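Local coordinates for protein uncharacterized HTH-type transcriptional regulator YydK (Bacillus subtilis subsp. subtilis, PDB 3BWG) that probably binds DNA through an N-terminal GntR-type helix-turn-helix domain and regulates transcription, and carries a C-terminal UTRA domain, at residues R105-E110 with E121-V126; L115-D120 with Y143-I148. One frame throughout, in Å; residues are numbered along the deposited sequence.

Interaction 1: R105-E110 with E121-V126; sequences RKPTPE and EDIYYV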
loop_
_atom_site.group_PDB
_atom_site.type_symbol
_atom_site.label_atom_id
_atom_site.label_comp_id
_atom_site.label_asym_id
_atom_site.label_seq_id
_atom_site.Cartn_x
_atom_site.Cartn_y
_atom_site.Cartn_z
ATOM N N ARG B 105 -6.901 -30.903 0.660
ATOM C CA ARG B 105 -8.316 -30.605 0.568
ATOM C C ARG B 105 -8.567 -30.127 -0.861
ATOM O O ARG B 105 -7.682 -29.552 -1.491
ATOM C CB ARG B 105 -8.513 -29.419 1.521
ATOM C CG ARG B 105 -9.843 -29.016 1.884
ATOM C CD ARG B 105 -9.733 -27.911 2.913
ATOM N NE ARG B 105 -9.546 -28.421 4.283
ATOM C CZ ARG B 105 -10.274 -28.045 5.336
ATOM N NH1 ARG B 105 -11.251 -27.134 5.203
ATOM N NH2 ARG B 105 -10.004 -28.555 6.537
ATOM N N LYS B 106 -9.771 -30.337 -1.374
ATOM C CA LYS B 106 -10.225 -29.597 -2.543
ATOM C C LYS B 106 -10.531 -28.123 -2.153
ATOM O O LYS B 106 -10.918 -27.847 -1.016
ATOM C CB LYS B 106 -11.441 -30.283 -3.214
ATOM C CG LYS B 106 -11.196 -31.724 -3.598
ATOM C CD LYS B 106 -9.989 -31.856 -4.527
ATOM C CE LYS B 106 -9.811 -33.288 -4.961
ATOM N NZ LYS B 106 -8.540 -33.428 -5.736
ATOM N N PRO B 107 -10.323 -27.176 -3.095
ATOM C CA PRO B 107 -10.591 -25.770 -2.754
ATOM C C PRO B 107 -12.098 -25.479 -2.714
ATOM O O PRO B 107 -12.870 -26.104 -3.468
ATOM C CB PRO B 107 -9.973 -24.992 -3.943
ATOM C CG PRO B 107 -10.012 -25.990 -5.137
ATOM C CD PRO B 107 -9.817 -27.358 -4.480
ATOM N N THR B 108 -12.502 -24.521 -1.883
ATOM C CA THR B 108 -13.791 -23.907 -2.059
ATOM C C THR B 108 -13.880 -23.271 -3.475
ATOM O O THR B 108 -12.869 -23.066 -4.144
ATOM C CB THR B 108 -14.062 -22.832 -0.995
ATOM O OG1 THR B 108 -13.155 -21.741 -1.156
ATOM C CG2 THR B 108 -13.954 -23.392 0.443
ATOM N N PRO B 109 -15.099 -23.017 -3.971
ATOM C CA PRO B 109 -15.201 -22.259 -5.234
ATOM C C PRO B 109 -14.451 -20.918 -5.208
ATOM O O PRO B 109 -13.682 -20.632 -6.116
ATOM C CB PRO B 109 -16.702 -22.058 -5.392
ATOM C CG PRO B 109 -17.276 -23.234 -4.681
ATOM C CD PRO B 109 -16.408 -23.502 -3.507
ATOM N N GLU B 110 -14.682 -20.125 -4.159
ATOM C CA GLU B 110 -13.919 -18.910 -3.914
ATOM C C GLU B 110 -12.370 -19.060 -3.987
ATOM O O GLU B 110 -11.676 -18.229 -4.583
ATOM C CB GLU B 110 -14.338 -18.334 -2.569
ATOM C CG GLU B 110 -13.459 -17.178 -2.101
ATOM C CD GLU B 110 -13.754 -16.774 -0.657
ATOM O OE1 GLU B 110 -14.077 -15.594 -0.430
ATOM O OE2 GLU B 110 -13.714 -17.649 0.233
ATOM N N GLU B 121 -8.406 -29.556 -8.314
ATOM C CA GLU B 121 -6.981 -29.427 -8.026
ATOM C C GLU B 121 -6.761 -29.346 -6.498
ATOM O O GLU B 121 -7.430 -28.559 -5.807
ATOM C CB GLU B 121 -6.390 -28.201 -8.742
ATOM C CG GLU B 121 -6.386 -28.251 -10.283
ATOM C CD GLU B 121 -5.528 -27.129 -10.919
ATOM O OE1 GLU B 121 -4.300 -27.035 -10.619
ATOM O OE2 GLU B 121 -6.091 -26.328 -11.709
ATOM N N ASP B 122 -5.867 -30.177 -5.966
ATOM C CA ASP B 122 -5.585 -30.168 -4.520
ATOM C C ASP B 122 -4.996 -28.835 -4.031
ATOM O O ASP B 122 -4.165 -28.213 -4.711
ATOM C CB ASP B 122 -4.580 -31.261 -4.166
ATOM C CG ASP B 122 -5.159 -32.652 -4.257
ATOM O OD1 ASP B 122 -6.398 -32.789 -4.313
ATOM O OD2 ASP B 122 -4.366 -33.616 -4.243
ATOM N N ILE B 123 -5.438 -28.376 -2.872
ATOM C CA ILE B 123 -4.768 -27.253 -2.221
ATOM C C ILE B 123 -4.312 -27.732 -0.847
ATOM O O ILE B 123 -4.907 -28.695 -0.338
ATOM C CB ILE B 123 -5.649 -25.956 -2.156
ATOM C CG1 ILE B 123 -7.032 -26.172 -1.508
ATOM C CG2 ILE B 123 -5.878 -25.415 -3.577
ATOM C CD1 ILE B 123 -7.134 -25.861 -0.007
ATOM N N TYR B 124 -3.251 -27.118 -0.293
ATOM C CA TYR B 124 -3.015 -27.143 1.159
ATOM C C TYR B 124 -3.883 -26.112 1.839
ATOM O O TYR B 124 -3.894 -24.953 1.421
ATOM C CB TYR B 124 -1.584 -26.796 1.520
ATOM C CG TYR B 124 -0.705 -27.978 1.485
ATOM C CD1 TYR B 124 0.178 -28.182 0.419
ATOM C CD2 TYR B 124 -0.795 -28.934 2.475
ATOM C CE1 TYR B 124 0.986 -29.300 0.378
ATOM C CE2 TYR B 124 -0.008 -30.085 2.440
ATOM C CZ TYR B 124 0.882 -30.257 1.408
ATOM O OH TYR B 124 1.656 -31.391 1.391
ATOM N N TYR B 125 -4.578 -26.515 2.904
ATOM C CA TYR B 125 -5.425 -25.581 3.621
ATOM C C TYR B 125 -4.837 -25.306 4.973
ATOM O O TYR B 125 -4.521 -26.236 5.700
ATOM C CB TYR B 125 -6.830 -26.171 3.788
ATOM C CG TYR B 125 -7.729 -25.423 4.745
ATOM C CD1 TYR B 125 -8.374 -24.254 4.335
ATOM C CD2 TYR B 125 -7.970 -25.898 6.051
ATOM C CE1 TYR B 125 -9.187 -23.566 5.185
ATOM C CE2 TYR B 125 -8.821 -25.209 6.916
ATOM C CZ TYR B 125 -9.413 -24.032 6.465
ATOM O OH TYR B 125 -10.271 -23.292 7.245
ATOM N N VAL B 126 -4.713 -24.036 5.334
ATOM C CA VAL B 126 -4.248 -23.730 6.679
ATOM C C VAL B 126 -5.158 -22.793 7.454
ATOM O O VAL B 126 -5.729 -21.849 6.894
ATOM C CB VAL B 126 -2.689 -23.417 6.780
ATOM C CG1 VAL B 126 -1.975 -23.579 5.464
ATOM C CG2 VAL B 126 -2.355 -22.131 7.554
#

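Interaction 2: L115-D120 with Y143-I148; sequences LNIGMD and YYTKSI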
loop_
_atom_site.group_PDB
_atom_site.type_symbol
_atom_site.label_atom_id
_atom_site.label_comp_id
_atom_site.label_asym_id
_atom_site.label_seq_id
_atom_site.Cartn_x
_atom_site.Cartn_y
_atom_site.Cartn_z
ATOM N N LEU B 115 -7.187 -18.550 -6.781
ATOM C CA LEU B 115 -5.978 -19.250 -7.205
ATOM C C LEU B 115 -5.934 -19.558 -8.698
ATOM O O LEU B 115 -4.942 -20.069 -9.194
ATOM C CB LEU B 115 -5.831 -20.546 -6.405
ATOM C CG LEU B 115 -5.538 -20.336 -4.921
ATOM C CD1 LEU B 115 -5.589 -21.694 -4.238
ATOM C CD2 LEU B 115 -4.153 -19.601 -4.711
ATOM N N ASN B 116 -7.026 -19.283 -9.411
ATOM C CA ASN B 116 -7.142 -19.641 -10.820
ATOM C C ASN B 116 -7.021 -21.105 -11.095
ATOM O O ASN B 116 -6.336 -21.473 -12.046
ATOM C CB ASN B 116 -5.992 -19.014 -11.627
ATOM C CG ASN B 116 -6.413 -17.841 -12.379
ATOM O OD1 ASN B 116 -6.702 -16.777 -11.798
ATOM N ND2 ASN B 116 -6.511 -18.007 -13.707
ATOM N N ILE B 117 -7.617 -21.949 -10.278
ATOM C CA ILE B 117 -7.494 -23.388 -10.508
ATOM C C ILE B 117 -8.836 -24.081 -10.718
ATOM O O ILE B 117 -9.909 -23.524 -10.437
ATOM C CB ILE B 117 -6.725 -24.091 -9.382
ATOM C CG1 ILE B 117 -7.322 -23.741 -8.002
ATOM C CG2 ILE B 117 -5.233 -23.773 -9.515
ATOM C CD1 ILE B 117 -6.647 -24.488 -6.844
ATOM N N GLY B 118 -8.769 -25.302 -11.232
ATOM C CA GLY B 118 -9.962 -26.149 -11.292
ATOM C C GLY B 118 -10.300 -26.545 -9.857
ATOM O O GLY B 118 -9.408 -26.577 -8.971
HETATM N N MSE B 119 -11.573 -26.848 -9.615
HETATM C CA MSE B 119 -11.987 -27.271 -8.272
HETATM C C MSE B 119 -11.547 -28.686 -7.877
HETATM O O MSE B 119 -11.612 -29.066 -6.692
HETATM C CB MSE B 119 -13.482 -27.051 -8.075
HETATM C CG MSE B 119 -13.803 -25.576 -7.868
HETATM SE SE MSE B 119 -15.662 -25.342 -8.071
HETATM C CE MSE B 119 -16.198 -26.575 -6.611
ATOM N N ASP B 120 -11.063 -29.450 -8.856
ATOM C CA ASP B 120 -10.522 -30.765 -8.535
ATOM C C ASP B 120 -9.010 -30.747 -8.296
ATOM O O ASP B 120 -8.409 -31.807 -8.091
ATOM C CB ASP B 120 -10.916 -31.820 -9.589
ATOM C CG ASP B 120 -11.013 -33.242 -8.993
ATOM O OD1 ASP B 120 -11.151 -33.395 -7.756
ATOM O OD2 ASP B 120 -10.964 -34.222 -9.765
ATOM N N TYR B 143 -4.969 -20.790 1.482
ATOM C CA TYR B 143 -5.087 -21.886 0.556
ATOM C C TYR B 143 -3.948 -21.814 -0.415
ATOM O O TYR B 143 -3.790 -20.833 -1.091
ATOM C CB TYR B 143 -6.394 -21.761 -0.230
ATOM C CG TYR B 143 -7.637 -21.514 0.596
ATOM C CD1 TYR B 143 -8.549 -22.542 0.840
ATOM C CD2 TYR B 143 -7.928 -20.240 1.080
ATOM C CE1 TYR B 143 -9.724 -22.300 1.557
ATOM C CE2 TYR B 143 -9.068 -19.993 1.806
ATOM C CZ TYR B 143 -9.963 -21.020 2.051
ATOM O OH TYR B 143 -11.101 -20.760 2.773
ATOM N N TYR B 144 -3.203 -22.897 -0.536
ATOM C CA TYR B 144 -2.022 -22.943 -1.402
ATOM C C TYR B 144 -2.194 -23.987 -2.448
ATOM O O TYR B 144 -2.496 -25.113 -2.119
ATOM C CB TYR B 144 -0.789 -23.304 -0.566
ATOM C CG TYR B 144 -0.535 -22.301 0.501
ATOM C CD1 TYR B 144 0.441 -21.296 0.347
ATOM C CD2 TYR B 144 -1.270 -22.336 1.665
ATOM C CE1 TYR B 144 0.644 -20.357 1.360
ATOM C CE2 TYR B 144 -1.083 -21.428 2.661
ATOM C CZ TYR B 144 -0.138 -20.451 2.512
ATOM O OH TYR B 144 -0.017 -19.575 3.558
ATOM N N THR B 145 -1.954 -23.625 -3.703
ATOM C CA THR B 145 -2.009 -24.593 -4.826
ATOM C C THR B 145 -0.957 -25.646 -4.614
ATOM O O THR B 145 0.195 -25.321 -4.587
ATOM C CB THR B 145 -1.805 -23.903 -6.188
ATOM O OG1 THR B 145 -2.759 -22.832 -6.315
ATOM C CG2 THR B 145 -2.028 -24.890 -7.343
ATOM N N LYS B 146 -1.365 -26.893 -4.429
ATOM C CA LYS B 146 -0.460 -27.987 -4.055
ATOM C C LYS B 146 0.580 -28.368 -5.140
ATOM O O LYS B 146 1.700 -28.766 -4.829
ATOM C CB LYS B 146 -1.277 -29.219 -3.608
ATOM C CG LYS B 146 -0.428 -30.236 -2.898
ATOM C CD LYS B 146 -1.203 -31.245 -2.150
ATOM C CE LYS B 146 -0.302 -32.369 -1.695
ATOM N NZ LYS B 146 0.189 -33.228 -2.832
ATOM N N SER B 147 0.228 -28.211 -6.416
ATOM C CA SER B 147 1.170 -28.552 -7.478
ATOM C C SER B 147 2.263 -27.482 -7.564
ATOM O O SER B 147 3.305 -27.704 -8.160
ATOM C CB SER B 147 0.454 -28.746 -8.805
ATOM O OG SER B 147 -0.216 -27.568 -9.196
ATOM N N ILE B 148 2.020 -26.334 -6.928
ATOM C CA ILE B 148 3.058 -25.305 -6.737
ATOM C C ILE B 148 3.781 -25.481 -5.369
ATOM O O ILE B 148 4.983 -25.640 -5.317
ATOM C CB ILE B 148 2.469 -23.876 -6.849
ATOM C CG1 ILE B 148 1.785 -23.711 -8.228
ATOM C CG2 ILE B 148 3.619 -22.829 -6.608
ATOM C CD1 ILE B 148 1.139 -22.331 -8.494
HETATM O O HOH W 1 -2.507 -21.524 -8.681
#

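Interaction 1: R105-E110 with E121-V126
R105, the last residue of strand 95-105, forms an antiparallel hydrogen-bonded pair with I123: I123 N donates almost straight to R105 O at 2.9 Å, and R105 N returns a more bent bond to I123 O. From this backbone the R105 side chain runs along the sheet beside Y125. Its CB lies 4.1 Å from I123 CD1; CG, anti to the backbone N (chi1 -168°), carries the chain onward; CD rests 3.5 Å from Y125 CB. A bend at chi3 (-83°) then lays the guanidinium flat over one face of the ring, planes 17° apart and CZ 3.7 Å from the ring centroid, a stacked cation-pi pair. E101 and D103 form salt bridges with NH2 and NE, which fixes the rotation of the group, while Y125 OH bonds to E141. Where the chain leaves the strand, K106 folds back at chi2 so that NZ reaches D122 OD1 at 2.6 Å, a salt bridge entered from above the carboxylate plane. P107 sets its CB 4.0 Å from I123 CG1. T108 OG1 caps A111 N at the start of helix 109-114. The contact joins the end of strand 95-105 to the start of strand 123-132, beside that helix.

Interaction 2: L115-D120 with Y143-I148
L115 holds CG anti to its carbonyl carbon (chi1 -68°), and T145 holds OG1 in the same relation to its own (chi1 -54°), so that the two side chains run alongside one another, antiparallel. In I117, CG1 takes the crowded position between backbone N and carbonyl carbon (chi1 52°), which leaves CG2 as the branch directed at the strand. L115 CD1 settles over the end of strand 135-145, 3.7 Å from T145 OG1, 3.7 Å from Y143 O and 4.1 Å from Y143 CB. I117 CG2 meets T145 CG2 tip to tip at 4.0 Å. No direct hydrogen bond crosses between the segments; a single water bridges them, donating to L115 O at 2.9 Å and accepting from T145 OG1 at 2.7 Å. The threonine thus has a polar partner for its hydroxyl while its methyl packs against I117. An alanine in place of L115 would lose both methyl branches and would probably loosen the packing over Y143 and T145. Y218 of strand 215-224 also touches L115, and I123 touches both I117 and Y143, which extends the apolar patch over three neighbouring strands. N116 has positive phi and ends helix 109-114 in a Schellman motif, turning the chain so that L115 and I117 both come down on the sheet. The arrangement is that of a helix C-terminus and its following loop packed on one face of an antiparallel sheet, here within the UTRA domain.

From the N terminus, the chain leaves strand 95-105 through 105-110, makes helix 109-114, turns through 115-120 and enters strand 123-132 at 121-126; interaction 1 closes this short excursion. Strand 123-132 then hairpins into strand 135-145, whose end at 143-148 comes back against the loop, where interaction 2 closes the longer circuit. The two cross rather than nest, since 115-120 lies between the segments of interaction 1 and 121-126 between those of interaction 2. They also touch: Y124 N lies 2.8 Å from Y144 O, a probable hydrogen bond between the hairpin strands. Together they tie three consecutive sheet strands to the helix and loop inserted between the first two.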